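Local atomic coordinates of putative fimbrial associated sortase-like protein (Corynebacterium diphtheriae, PDB entry 6BWE), a protein that probably acts as a sortase-family cysteine transpeptidase that cross-links pilin subunits into pili on the bacterial surface, here represented by its extracellular catalytic domain. Residues P76-I81 with L90-G95; S29-A34 with I150-E155; K158-A163 with H204-D209; Q36-V41 with G110-V115. The protein carries 2 engineered substitutions. All coordinates share one frame; numbering follows the deposited sequence.

Contact 1. Residues P76-I81 with L90-G95; sequences PVIASI and LPIYHG
A beta hairpin of the sortase beta-barrel, strands 77-83 and 88-94, is interrupted here by a classic beta bulge: Ile78 and Ala79 together face the single residue Ile92. Both main-chain polar groups of Ile92 are used across the bulge. Its carbonyl O receives Ile78 N at 2.8 Å, nearly along the C=O axis, and its N donates to Ala79 O, also at 2.8 Å. Beyond the bulge the pairing becomes regular. Ile81 and Leu90 form a hydrogen-bonded pair with two fairly straight bonds, Ile81 N to Leu90 O at 2.9 Å and Leu90 N to Ile81 O at 3.0 Å. Between the bulge and this pair, Ser80 and Pro91 form a non-hydrogen-bonded pair, a place where the missing N-H of proline costs no bond to this partner; Ser80 turns its backbone instead to Thr151 of the next strand. At the Pro76 end a water joins the two strands, donating to Pro76 O, accepting from His94 N and hydrogen-bonded also to His94 ND1. Apolar groups fill in around this polar frame. Ile92 CD1 rests between Ala79 CB and Ile81 CB, on the face that carries Leu90. With CG1 of Ile78 in the crowded position (chi1 59°), its CG2 is set over one face of the His94 imidazole, 3.5 Å from the ring centroid, in a CH-pi contact offset toward CE1.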
# COMPACT_ATOMS: atom_id res chain seq x y z
N PRO A 76 -14.65 -14.05 -10.00
CA PRO A 76 -14.37 -13.83 -11.41
C PRO A 76 -12.92 -14.04 -11.78
O PRO A 76 -12.02 -13.75 -10.99
CB PRO A 76 -14.72 -12.37 -11.60
CG PRO A 76 -14.43 -11.77 -10.28
CD PRO A 76 -14.93 -12.78 -9.30
N VAL A 77 -12.72 -14.51 -13.00
CA VAL A 77 -11.38 -14.46 -13.60
C VAL A 77 -11.13 -13.00 -13.97
O VAL A 77 -11.83 -12.44 -14.84
CB VAL A 77 -11.31 -15.33 -14.87
CG1 VAL A 77 -9.95 -15.14 -15.54
CG2 VAL A 77 -11.53 -16.80 -14.52
N ILE A 78 -10.15 -12.37 -13.32
CA ILE A 78 -9.91 -10.95 -13.54
C ILE A 78 -9.01 -10.71 -14.77
O ILE A 78 -9.08 -9.65 -15.36
CB ILE A 78 -9.38 -10.19 -12.31
CG1 ILE A 78 -8.06 -10.74 -11.77
CG2 ILE A 78 -10.42 -10.25 -11.21
CD1 ILE A 78 -7.39 -9.82 -10.76
N ALA A 79 -8.18 -11.68 -15.11
CA ALA A 79 -7.30 -11.64 -16.25
C ALA A 79 -6.75 -13.03 -16.49
O ALA A 79 -6.91 -13.92 -15.67
CB ALA A 79 -6.14 -10.65 -16.03
N SER A 80 -6.15 -13.25 -17.65
CA SER A 80 -5.43 -14.49 -17.86
C SER A 80 -4.02 -14.16 -18.31
O SER A 80 -3.75 -13.05 -18.78
CB SER A 80 -6.13 -15.41 -18.86
OG SER A 80 -6.26 -14.77 -20.11
N ILE A 81 -3.13 -15.12 -18.13
CA ILE A 81 -1.74 -14.96 -18.45
C ILE A 81 -1.32 -16.09 -19.36
O ILE A 81 -1.76 -17.21 -19.17
CB ILE A 81 -0.89 -14.85 -17.17
CG1 ILE A 81 0.55 -14.47 -17.50
CG2 ILE A 81 -0.88 -16.13 -16.37
CD1 ILE A 81 1.29 -13.86 -16.32
N LEU A 90 -3.07 -19.54 -17.88
CA LEU A 90 -3.71 -19.65 -16.58
C LEU A 90 -4.60 -18.44 -16.24
O LEU A 90 -4.29 -17.32 -16.64
CB LEU A 90 -2.65 -19.78 -15.49
CG LEU A 90 -1.76 -21.03 -15.50
CD1 LEU A 90 -0.61 -20.92 -14.55
CD2 LEU A 90 -2.61 -22.20 -15.09
N PRO A 91 -5.70 -18.69 -15.50
CA PRO A 91 -6.54 -17.63 -14.99
C PRO A 91 -5.91 -16.94 -13.76
O PRO A 91 -5.21 -17.60 -12.95
CB PRO A 91 -7.85 -18.36 -14.65
CG PRO A 91 -7.42 -19.73 -14.28
CD PRO A 91 -6.21 -20.02 -15.12
N ILE A 92 -6.21 -15.64 -13.62
CA ILE A 92 -5.85 -14.88 -12.45
C ILE A 92 -7.16 -14.45 -11.75
O ILE A 92 -8.07 -13.98 -12.41
CB ILE A 92 -5.01 -13.65 -12.81
CG1 ILE A 92 -3.72 -14.06 -13.59
CG2 ILE A 92 -4.65 -12.90 -11.53
CD1 ILE A 92 -3.08 -12.92 -14.39
N TYR A 93 -7.19 -14.57 -10.42
CA TYR A 93 -8.31 -14.18 -9.58
C TYR A 93 -7.90 -13.11 -8.61
O TYR A 93 -6.71 -12.91 -8.36
CB TYR A 93 -8.79 -15.39 -8.80
CG TYR A 93 -9.26 -16.54 -9.67
CD1 TYR A 93 -10.56 -16.60 -10.10
CD2 TYR A 93 -8.37 -17.53 -10.08
CE1 TYR A 93 -11.00 -17.65 -10.89
CE2 TYR A 93 -8.82 -18.60 -10.89
CZ TYR A 93 -10.12 -18.63 -11.29
OH TYR A 93 -10.56 -19.65 -12.12
N HIS A 94 -8.88 -12.41 -8.04
CA HIS A 94 -8.60 -11.54 -6.91
C HIS A 94 -8.03 -12.33 -5.73
O HIS A 94 -8.53 -13.39 -5.40
CB HIS A 94 -9.85 -10.87 -6.36
CG HIS A 94 -10.50 -9.89 -7.26
ND1 HIS A 94 -11.69 -10.18 -7.89
CD2 HIS A 94 -10.25 -8.59 -7.51
CE1 HIS A 94 -12.09 -9.11 -8.55
NE2 HIS A 94 -11.23 -8.15 -8.36
N GLY A 95 -7.03 -11.78 -5.06
CA GLY A 95 -6.57 -12.30 -3.80
C GLY A 95 -5.74 -13.55 -3.89
O GLY A 95 -5.44 -14.08 -4.99
O HOH W 1 -11.75 -13.21 -8.40

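Contact 2. Residues S29-A34 with I150-E155; sequences SVLEAA and ITVQGE
Leu31, on the N-terminal helix 24-39, projects into the type I' turn Val152-Glu155 that links two neighbouring strands of the sortase sheet, and the two elements meet without one hydrogen bond between them. The broad, buried part of the packing centres on Leu31. Its side chain and that of Gln153 run antiparallel alongside one another, so that CD2 of Leu31 comes within 3.7 Å of Gln153 CB. The same methyl brushes Val152 CG2 at 4.3 Å, while CD1 lies 3.8 Å from Glu155 OE2. Val115 also packs on Leu31, and Val152 reaches Ala79 of the adjoining strand.

One helical position earlier lies a partly exposed margin, where Val30 touches Gln153 closely but over a smaller area. Gln153 is bent at chi2 (-68°), and its side chain crosses that of Val30 at about a right angle, with CD and OE1 against CG1; Val30 CG1 stands 3.5 Å from Gln153 CD. The turn is closed by its own bonds, Val152 N to Glu155 O and Glu155 N to Val152 O. CB and CG of Gln153 pack on Leu31 and its amide on Val30, which implies van der Waals packing without any directional bond, the polar tips of Gln153 and Glu155 finding no polar partner on this part of the helix.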
# COMPACT_ATOMS: atom_id res chain seq x y z
N SER A 29 -14.88 1.04 -19.70
CA SER A 29 -15.22 1.60 -18.39
C SER A 29 -14.57 0.82 -17.24
O SER A 29 -14.09 1.42 -16.27
CB SER A 29 -16.76 1.71 -18.23
OG SER A 29 -17.14 1.88 -16.88
N VAL A 30 -14.55 -0.50 -17.36
CA VAL A 30 -13.94 -1.38 -16.35
C VAL A 30 -12.41 -1.15 -16.28
O VAL A 30 -11.83 -1.06 -15.19
CB VAL A 30 -14.30 -2.84 -16.65
CG1 VAL A 30 -13.54 -3.80 -15.76
CG2 VAL A 30 -15.80 -3.07 -16.49
N LEU A 31 -11.77 -1.07 -17.44
CA LEU A 31 -10.35 -0.74 -17.49
C LEU A 31 -10.03 0.62 -16.86
O LEU A 31 -9.07 0.73 -16.05
CB LEU A 31 -9.82 -0.81 -18.91
CG LEU A 31 -9.78 -2.22 -19.52
CD1 LEU A 31 -9.48 -2.13 -21.03
CD2 LEU A 31 -8.75 -3.12 -18.81
N GLU A 32 -10.81 1.65 -17.20
CA GLU A 32 -10.63 2.96 -16.62
C GLU A 32 -10.82 2.90 -15.11
O GLU A 32 -10.05 3.49 -14.35
CB GLU A 32 -11.59 3.98 -17.25
CG GLU A 32 -11.00 4.64 -18.50
CD GLU A 32 -9.80 5.53 -18.15
OE1 GLU A 32 -10.01 6.60 -17.51
OE2 GLU A 32 -8.64 5.14 -18.47
N ALA A 33 -11.88 2.22 -14.67
CA ALA A 33 -12.11 2.08 -13.23
C ALA A 33 -10.93 1.40 -12.54
O ALA A 33 -10.58 1.77 -11.40
CB ALA A 33 -13.38 1.30 -12.95
N ALA A 34 -10.34 0.41 -13.18
CA ALA A 34 -9.18 -0.28 -12.57
C ALA A 34 -7.92 0.57 -12.54
O ALA A 34 -7.12 0.48 -11.60
CB ALA A 34 -8.89 -1.56 -13.29
N ILE A 150 -0.69 -10.67 -20.83
CA ILE A 150 -1.81 -10.58 -19.92
C ILE A 150 -3.00 -10.14 -20.74
O ILE A 150 -2.92 -9.14 -21.44
CB ILE A 150 -1.55 -9.59 -18.77
CG1 ILE A 150 -0.46 -10.16 -17.86
CG2 ILE A 150 -2.84 -9.39 -17.97
CD1 ILE A 150 0.01 -9.22 -16.80
N THR A 151 -4.08 -10.90 -20.66
CA THR A 151 -5.32 -10.51 -21.30
C THR A 151 -6.30 -10.08 -20.24
O THR A 151 -6.56 -10.81 -19.30
CB THR A 151 -5.88 -11.63 -22.17
OG1 THR A 151 -4.88 -12.02 -23.14
CG2 THR A 151 -7.10 -11.18 -22.92
N VAL A 152 -6.85 -8.88 -20.40
CA VAL A 152 -7.74 -8.30 -19.39
C VAL A 152 -8.76 -7.43 -20.12
O VAL A 152 -8.40 -6.60 -20.96
CB VAL A 152 -6.94 -7.56 -18.28
CG1 VAL A 152 -6.00 -6.51 -18.85
CG2 VAL A 152 -7.85 -6.98 -17.23
N GLN A 153 -10.04 -7.67 -19.84
CA GLN A 153 -11.14 -6.97 -20.51
C GLN A 153 -10.96 -6.83 -22.02
O GLN A 153 -11.18 -5.77 -22.59
CB GLN A 153 -11.31 -5.60 -19.88
CG GLN A 153 -11.70 -5.70 -18.40
CD GLN A 153 -13.08 -6.27 -18.20
OE1 GLN A 153 -14.05 -5.72 -18.70
NE2 GLN A 153 -13.19 -7.35 -17.41
N GLY A 154 -10.54 -7.92 -22.64
CA GLY A 154 -10.40 -7.97 -24.09
C GLY A 154 -9.07 -7.48 -24.64
O GLY A 154 -8.78 -7.66 -25.82
N GLU A 155 -8.26 -6.83 -23.83
CA GLU A 155 -7.03 -6.21 -24.33
C GLU A 155 -5.86 -7.13 -23.93
O GLU A 155 -5.94 -7.80 -22.91
CB GLU A 155 -6.94 -4.80 -23.74
CG GLU A 155 -5.70 -4.42 -23.00
CD GLU A 155 -5.86 -3.08 -22.32
OE1 GLU A 155 -5.62 -3.01 -21.08
OE2 GLU A 155 -6.26 -2.12 -23.01

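Contact 3. Residues K158-A163 with H204-D209; sequences KYEVDA and HRVDLD
Strands 155-167 and 198-206 are antiparallel neighbours in the sortase beta-barrel, and their pairing near the end of the second strand is reinforced by a His-carboxylate hydrogen bond. Glu160 and His204 form the hydrogen-bonded pair, with Glu160 N to His204 O at 2.8 Å and His204 N to Glu160 O at 3.0 Å. From the crowded chi1 position (61°), the His204 ring reaches across to Asp162 on the partner strand. ND1 donates to Asp162 OD2 at 2.7 Å, which accepts on its anti lone pair, and ring and carboxylate lie nearly coplanar, 10° apart. Asp162 OD1 is bound by Arg202 in a salt bridge.

On the other face, Arg205 bends at chi2 (81°) to lay CD over the Tyr159 ring, 4.0 Å from its centroid. Asp182 then receives the polar ends of both, a salt bridge from Arg205 NH1 and a hydrogen bond from Tyr159 OH. A water joins Arg205 NE, Lys158 N and Val206 O. Back on the face of Glu160 and His204, the extended Lys158 runs past Val206, its CG 3.6 Å from Val206 CG2, toward a salt bridge with Asp212. The carboxylates of Asp162 and nearby Glu160 might favour a protonated His204, an effect the Arg202 salt bridge would temper.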
# COMPACT_ATOMS: atom_id res chain seq x y z
N LYS A 158 1.76 -6.99 -23.27
CA LYS A 158 2.94 -7.81 -23.42
C LYS A 158 4.01 -7.29 -22.48
O LYS A 158 4.24 -6.09 -22.37
CB LYS A 158 3.42 -7.84 -24.87
CG LYS A 158 4.58 -8.79 -25.11
CD LYS A 158 5.02 -8.77 -26.59
CE LYS A 158 6.20 -9.71 -26.80
NZ LYS A 158 6.71 -9.72 -28.20
N TYR A 159 4.63 -8.22 -21.77
CA TYR A 159 5.75 -7.93 -20.90
C TYR A 159 6.92 -8.80 -21.31
O TYR A 159 6.71 -9.86 -21.91
CB TYR A 159 5.36 -8.21 -19.44
CG TYR A 159 4.37 -7.19 -18.93
CD1 TYR A 159 4.81 -6.10 -18.20
CD2 TYR A 159 3.01 -7.30 -19.23
CE1 TYR A 159 3.92 -5.11 -17.77
CE2 TYR A 159 2.10 -6.31 -18.81
CZ TYR A 159 2.57 -5.23 -18.08
OH TYR A 159 1.74 -4.23 -17.67
N GLU A 160 8.13 -8.36 -20.98
CA GLU A 160 9.33 -9.12 -21.27
C GLU A 160 10.18 -9.28 -20.00
O GLU A 160 10.45 -8.30 -19.33
CB GLU A 160 10.09 -8.39 -22.40
CG GLU A 160 11.53 -8.76 -22.54
CD GLU A 160 12.21 -8.04 -23.70
OE1 GLU A 160 11.54 -7.73 -24.73
OE2 GLU A 160 13.42 -7.78 -23.57
N VAL A 161 10.63 -10.50 -19.72
CA VAL A 161 11.33 -10.81 -18.48
C VAL A 161 12.68 -10.13 -18.43
O VAL A 161 13.42 -10.18 -19.41
CB VAL A 161 11.54 -12.34 -18.28
CG1 VAL A 161 12.35 -12.63 -17.02
CG2 VAL A 161 10.19 -13.05 -18.21
N ASP A 162 12.97 -9.47 -17.31
CA ASP A 162 14.24 -8.75 -17.13
C ASP A 162 14.98 -9.07 -15.83
O ASP A 162 16.10 -8.60 -15.65
CB ASP A 162 14.05 -7.22 -17.27
CG ASP A 162 13.07 -6.66 -16.24
OD1 ASP A 162 13.25 -6.87 -15.04
OD2 ASP A 162 12.11 -5.98 -16.65
N ALA A 163 14.40 -9.88 -14.95
CA ALA A 163 15.05 -10.25 -13.69
C ALA A 163 14.42 -11.50 -13.10
O ALA A 163 13.20 -11.73 -13.17
CB ALA A 163 15.03 -9.11 -12.69
N HIS A 204 8.99 -6.19 -17.80
CA HIS A 204 8.61 -4.83 -18.08
C HIS A 204 7.76 -4.79 -19.34
O HIS A 204 7.88 -5.64 -20.20
CB HIS A 204 9.84 -3.89 -18.21
CG HIS A 204 10.77 -4.27 -19.33
ND1 HIS A 204 11.80 -5.18 -19.17
CD2 HIS A 204 10.78 -3.93 -20.64
CE1 HIS A 204 12.41 -5.36 -20.33
NE2 HIS A 204 11.80 -4.62 -21.24
N ARG A 205 6.90 -3.78 -19.44
CA ARG A 205 5.98 -3.65 -20.56
C ARG A 205 6.76 -3.38 -21.85
O ARG A 205 7.73 -2.65 -21.86
CB ARG A 205 5.05 -2.49 -20.29
CG ARG A 205 3.92 -2.31 -21.30
CD ARG A 205 2.75 -3.26 -21.05
NE ARG A 205 1.67 -2.88 -21.95
CZ ARG A 205 0.80 -1.88 -21.75
NH1 ARG A 205 0.79 -1.16 -20.64
NH2 ARG A 205 -0.10 -1.65 -22.68
N VAL A 206 6.31 -3.99 -22.94
CA VAL A 206 6.91 -3.76 -24.25
C VAL A 206 5.79 -3.63 -25.25
O VAL A 206 4.64 -4.03 -24.98
CB VAL A 206 7.88 -4.91 -24.68
CG1 VAL A 206 9.08 -4.95 -23.77
CG2 VAL A 206 7.19 -6.27 -24.74
N ASP A 207 6.10 -3.09 -26.43
CA ASP A 207 5.10 -2.94 -27.47
C ASP A 207 4.67 -4.32 -27.95
O ASP A 207 5.46 -5.26 -27.98
CB ASP A 207 5.65 -2.14 -28.67
CG ASP A 207 5.90 -0.67 -28.36
OD1 ASP A 207 5.36 -0.14 -27.36
OD2 ASP A 207 6.64 -0.04 -29.14
N LEU A 208 3.40 -4.44 -28.31
CA LEU A 208 2.85 -5.70 -28.77
C LEU A 208 2.70 -5.66 -30.28
O LEU A 208 1.95 -4.83 -30.77
CB LEU A 208 1.47 -5.89 -28.13
CG LEU A 208 0.67 -7.08 -28.66
CD1 LEU A 208 1.46 -8.39 -28.53
CD2 LEU A 208 -0.65 -7.15 -27.93
N ASP A 209 3.36 -6.56 -31.01
CA ASP A 209 3.06 -6.75 -32.45
C ASP A 209 1.65 -7.35 -32.61
O ASP A 209 1.37 -8.42 -32.05
CB ASP A 209 4.08 -7.65 -33.15
CG ASP A 209 3.94 -7.64 -34.69
OD1 ASP A 209 2.88 -8.05 -35.24
OD2 ASP A 209 4.91 -7.23 -35.35
O HOH W 2 1.99 -4.30 -24.41
O HOH W 3 8.23 -6.99 -28.17

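Contact 4. Residues Q36-V41 with G110-V115; sequences QYNTSV and GSALPV
Asn38 leaves helix 24-39 with CG anti to its own carbonyl carbon (chi1 -76°), and CB directs the amide at the backbone of loop 110-115. CG lies against the methyl of Ala112, 3.5 Å from its CB. At the tip the group divides its work: OD1 accepts Leu113 N at 2.8 Å on an in-plane lone pair, and ND2 donates to Leu113 O at 3.1 Å. ND2 also touches Val115 CG2 at 3.4 Å. A chi2 of -9° turns the amide so that one buried side chain reads both polar groups of one residue, much as a strand neighbour would. Leu113 O is gripped twice, since Val115 N binds it as well, closing an inverse gamma turn centred on Pro114. In this way the C-terminal turn of the helix is fastened to the irregular segment between strands 105-107 and 123-125 of the sortase domain. Leu113 CD1 packs 3.6 Å from Tyr37 CD2, the two side chains crossing at about a right angle. The Tyr37 hydroxyl continues to a water that accepts from Gly110 N and donates to Ser111 O. Nearby, Ser40 OG bonds back to Tyr37 O, while Ser40 O is hydrogen-bonded to Tyr109 OH of the second subunit. Val41 CG1 reaches Gly110 O at 3.4 Å.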
# COMPACT_ATOMS: atom_id res chain seq x y z
N GLN A 36 -8.05 3.86 -12.21
CA GLN A 36 -8.36 4.74 -11.07
C GLN A 36 -8.07 4.04 -9.71
O GLN A 36 -7.43 4.64 -8.80
CB GLN A 36 -9.82 5.18 -11.13
CG GLN A 36 -10.23 6.03 -9.93
CD GLN A 36 -11.63 6.59 -10.00
OE1 GLN A 36 -11.83 7.82 -10.05
NE2 GLN A 36 -12.60 5.72 -9.95
N TYR A 37 -8.51 2.79 -9.57
CA TYR A 37 -8.21 1.99 -8.39
C TYR A 37 -6.69 1.97 -8.15
O TYR A 37 -6.21 2.25 -7.04
CB TYR A 37 -8.79 0.56 -8.48
CG TYR A 37 -8.29 -0.33 -7.38
CD1 TYR A 37 -8.93 -0.39 -6.17
CD2 TYR A 37 -7.09 -1.02 -7.52
CE1 TYR A 37 -8.43 -1.15 -5.13
CE2 TYR A 37 -6.57 -1.78 -6.49
CZ TYR A 37 -7.22 -1.85 -5.30
OH TYR A 37 -6.69 -2.62 -4.28
N ASN A 38 -5.94 1.68 -9.22
CA ASN A 38 -4.49 1.63 -9.11
C ASN A 38 -3.80 2.90 -8.58
O ASN A 38 -2.75 2.79 -7.92
CB ASN A 38 -3.85 1.25 -10.42
CG ASN A 38 -3.99 -0.23 -10.71
OD1 ASN A 38 -4.42 -1.02 -9.84
ND2 ASN A 38 -3.66 -0.62 -11.94
N THR A 39 -4.40 4.06 -8.80
CA THR A 39 -3.83 5.31 -8.24
C THR A 39 -3.81 5.30 -6.74
O THR A 39 -3.02 6.03 -6.12
CB THR A 39 -4.55 6.57 -8.72
OG1 THR A 39 -5.87 6.63 -8.17
CG2 THR A 39 -4.57 6.68 -10.23
N SER A 40 -4.70 4.50 -6.14
CA SER A 40 -4.81 4.38 -4.68
C SER A 40 -3.81 3.40 -4.06
O SER A 40 -3.69 3.34 -2.84
CB SER A 40 -6.25 3.93 -4.31
OG SER A 40 -6.43 2.52 -4.50
N VAL A 41 -3.10 2.63 -4.88
CA VAL A 41 -2.14 1.65 -4.42
C VAL A 41 -0.80 2.37 -4.29
O VAL A 41 -0.17 2.72 -5.27
CB VAL A 41 -1.98 0.48 -5.42
CG1 VAL A 41 -0.89 -0.50 -4.94
CG2 VAL A 41 -3.33 -0.23 -5.59
N GLY A 110 -2.77 -5.22 -2.57
CA GLY A 110 -1.73 -4.26 -2.19
C GLY A 110 -0.76 -3.94 -3.30
O GLY A 110 0.16 -3.11 -3.10
N SER A 111 -0.90 -4.63 -4.43
CA SER A 111 -0.20 -4.32 -5.66
C SER A 111 -1.25 -3.90 -6.68
O SER A 111 -2.44 -4.20 -6.51
CB SER A 111 0.63 -5.51 -6.16
OG SER A 111 -0.20 -6.61 -6.59
N ALA A 112 -0.82 -3.18 -7.72
CA ALA A 112 -1.73 -2.70 -8.75
C ALA A 112 -2.38 -3.88 -9.49
O ALA A 112 -1.79 -4.96 -9.64
CB ALA A 112 -1.00 -1.83 -9.77
N LEU A 113 -3.61 -3.67 -9.90
CA LEU A 113 -4.29 -4.60 -10.79
C LEU A 113 -3.60 -4.62 -12.16
O LEU A 113 -3.05 -3.59 -12.58
CB LEU A 113 -5.73 -4.14 -10.96
CG LEU A 113 -6.65 -4.22 -9.75
CD1 LEU A 113 -7.91 -3.45 -10.07
CD2 LEU A 113 -6.95 -5.66 -9.38
N PRO A 114 -3.62 -5.77 -12.87
CA PRO A 114 -2.74 -5.89 -14.04
C PRO A 114 -3.40 -5.34 -15.30
O PRO A 114 -3.78 -6.09 -16.19
CB PRO A 114 -2.48 -7.39 -14.11
CG PRO A 114 -3.74 -8.00 -13.62
CD PRO A 114 -4.09 -7.10 -12.43
N VAL A 115 -3.53 -4.01 -15.33
CA VAL A 115 -4.08 -3.25 -16.46
C VAL A 115 -3.03 -2.31 -17.08
O VAL A 115 -3.38 -1.51 -17.92
CB VAL A 115 -5.35 -2.50 -16.09
CG1 VAL A 115 -6.46 -3.48 -15.77
CG2 VAL A 115 -5.14 -1.54 -14.89
O HOH W 4 -4.38 -4.14 -4.60

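How the contacts relate
Contact 4 is the most buried, contact 3 lies at the surface, and contacts 1 and 2 are intermediate. Contacts 2 and 4 share helix 24-39 and meet where Leu31 packs on Val115; the first has no hydrogen bond and packs methyls on a turn and its polar tips, the second binds through a paired amide. Contacts 1 and 3 both belong to the sheet and rely on backbone pairing, but contact 1 lines it mainly with aliphatic groups, contact 3 with charged side chains; both use bridging water. Strand 147-152 bridges the set: it takes Ser80 of contact 1 through Thr151 and touches Tyr159 of contact 3 with Ile150, while its turn receives the helix.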